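Local coordinates for uncharacterized protein conserved in bacteria (Cupriavidus necator, PDB 5DMH) that phosphorylates 3-oxo-tetronate to 3-oxo-tetronate 4-phosphate at the expense of ATP, as a four-carbon acid sugar kinase, at residues A[200-204]-A[205-209]. Numbering follows the deposited sequence.
Sequences GLLRY and DAVAR
V207 and R203 are joined by the backbone bond that starts the short helix 204-207: V207 N donates to R203 O over 3.3 Å, an i to i+4 pairing. A206 N also reaches that oxygen, but its bent approach makes this a weak bond. One residue on, A208 N meets Y204 O at 2.8 Å, repeating the i to i+4 pattern. R203, at the N-cap, links strand 199-202 to a helix of about one turn.

Polar side chains gather on one flank. R203 and D205 run side by side, and D205 OD1 lies 3.3 Å from R203 CB, against the aliphatic part of the arginine. The arginine bends at chi3 (-68°), and NH2 remains 4.4 Å from OD1, too far for a salt bridge. A water lies between the charged groups, but a bridge through it is doubtful, since it sits only 2.4 Å from D205 OD2 and its bond from R203 NH2 is weak.

The aromatic contact is a CH-pi interaction. D205 CB sits over one face of the Y204 ring, 4.2 Å from its centroid and 18° off the normal. With chi1 at 71°, Y204 holds CG between its own N and carbonyl carbon, which brings the ring over D205 N; the ring also meets F158.

Apolar contact is looser: L202 CG lies 4.2 Å from V207 CG2, the two side chains crossing at about a right angle. Both residues pack the turn against helix 236-245, and L202 also touches helix 211-223, away from the nucleotide site.

The chemistry implies a strand-to-helix junction held by backbone bonds to R203 O and Y204 O, with Y204 N bonded to D232 OD2. Between R203 and D205 there is probably at most a longer-range attraction, while OD1 packs against the arginine's CB, CG and CD.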
loop_
_atom_site.group_PDB
_atom_site.type_symbol
_atom_site.label_atom_id
_atom_site.label_comp_id
_atom_site.label_asym_id
_atom_site.label_seq_id
_atom_site.Cartn_x
_atom_site.Cartn_y
_atom_site.Cartn_z
ATOM N N GLY A 200 -4.276 -22.764 4.917
ATOM C CA GLY A 200 -3.158 -23.676 5.078
ATOM C C GLY A 200 -1.821 -22.980 4.838
ATOM O O GLY A 200 -1.702 -21.740 4.929
ATOM N N LEU A 201 -0.812 -23.791 4.517
ATOM C CA LEU A 201 0.553 -23.321 4.368
ATOM C C LEU A 201 1.236 -23.971 3.189
ATOM O O LEU A 201 1.255 -25.196 3.069
ATOM C CB LEU A 201 1.364 -23.626 5.624
ATOM C CG LEU A 201 2.857 -23.235 5.619
ATOM C CD1 LEU A 201 3.073 -21.742 5.526
ATOM C CD2 LEU A 201 3.543 -23.792 6.881
ATOM N N LEU A 202 1.815 -23.136 2.334
ATOM C CA LEU A 202 2.719 -23.585 1.288
ATOM C C LEU A 202 4.132 -23.344 1.827
ATOM O O LEU A 202 4.628 -22.234 1.792
ATOM C CB LEU A 202 2.427 -22.801 0.003
ATOM C CG LEU A 202 3.326 -22.968 -1.201
ATOM C CD1 LEU A 202 3.384 -24.441 -1.602
ATOM C CD2 LEU A 202 2.834 -22.122 -2.376
ATOM N N ARG A 203 4.757 -24.389 2.356
ATOM C CA ARG A 203 5.935 -24.247 3.212
ATOM C C ARG A 203 7.226 -24.037 2.417
ATOM O O ARG A 203 7.336 -24.440 1.252
ATOM C CB ARG A 203 6.037 -25.484 4.125
ATOM C CG ARG A 203 6.996 -25.356 5.301
ATOM C CD ARG A 203 7.019 -26.621 6.159
ATOM N NE ARG A 203 5.768 -26.824 6.865
ATOM C CZ ARG A 203 4.794 -27.667 6.510
ATOM N NH1 ARG A 203 3.687 -27.728 7.247
ATOM N NH2 ARG A 203 4.909 -28.469 5.453
ATOM N N TYR A 204 8.213 -23.426 3.067
ATOM C CA TYR A 204 9.475 -23.053 2.429
ATOM C C TYR A 204 10.208 -24.193 1.738
ATOM O O TYR A 204 10.955 -23.965 0.779
ATOM C CB TYR A 204 10.419 -22.448 3.478
ATOM C CG TYR A 204 10.947 -23.469 4.444
ATOM C CD1 TYR A 204 10.211 -23.862 5.545
ATOM C CD2 TYR A 204 12.173 -24.079 4.223
ATOM C CE1 TYR A 204 10.677 -24.827 6.397
ATOM C CE2 TYR A 204 12.662 -25.026 5.074
ATOM C CZ TYR A 204 11.915 -25.403 6.176
ATOM O OH TYR A 204 12.381 -26.358 7.050
ATOM N N ASP A 205 10.022 -25.412 2.231
ATOM C CA ASP A 205 10.761 -26.552 1.703
ATOM C C ASP A 205 10.215 -27.013 0.343
ATOM O O ASP A 205 10.960 -27.523 -0.476
ATOM C CB ASP A 205 10.840 -27.674 2.735
ATOM C CG ASP A 205 9.476 -28.193 3.186
ATOM O OD1 ASP A 205 8.443 -27.518 3.009
ATOM O OD2 ASP A 205 9.450 -29.312 3.743
ATOM N N ALA A 206 8.938 -26.755 0.070
ATOM C CA ALA A 206 8.421 -26.957 -1.282
ATOM C C ALA A 206 8.885 -25.818 -2.193
ATOM O O ALA A 206 9.344 -26.053 -3.312
ATOM C CB ALA A 206 6.889 -27.052 -1.265
ATOM N N VAL A 207 8.755 -24.581 -1.708
ATOM C CA VAL A 207 9.139 -23.423 -2.500
ATOM C C VAL A 207 10.610 -23.499 -2.895
ATOM O O VAL A 207 10.986 -23.165 -4.025
ATOM C CB VAL A 207 8.848 -22.130 -1.749
ATOM C CG1 VAL A 207 9.202 -20.939 -2.623
ATOM C CG2 VAL A 207 7.382 -22.080 -1.343
ATOM N N ALA A 208 11.435 -24.001 -1.976
ATOM C CA ALA A 208 12.869 -24.091 -2.215
ATOM C C ALA A 208 13.200 -25.006 -3.398
ATOM O O ALA A 208 14.257 -24.864 -3.998
ATOM C CB ALA A 208 13.577 -24.574 -0.967
ATOM N N ARG A 209 12.302 -25.931 -3.721
ATOM C CA ARG A 209 12.520 -26.903 -4.784
ATOM C C ARG A 209 12.217 -26.383 -6.203
ATOM O O ARG A 209 12.450 -27.081 -7.162
ATOM C CB ARG A 209 11.718 -28.161 -4.505
ATOM C CG ARG A 209 12.268 -29.034 -3.340
ATOM C CD ARG A 209 11.656 -30.431 -3.342
ATOM N NE ARG A 209 10.196 -30.467 -3.294
ATOM C CZ ARG A 209 9.471 -30.531 -2.176
ATOM N NH1 ARG A 209 10.060 -30.556 -0.983
ATOM N NH2 ARG A 209 8.143 -30.554 -2.250
HETATM O O HOH W 1 7.575 -29.913 5.191
#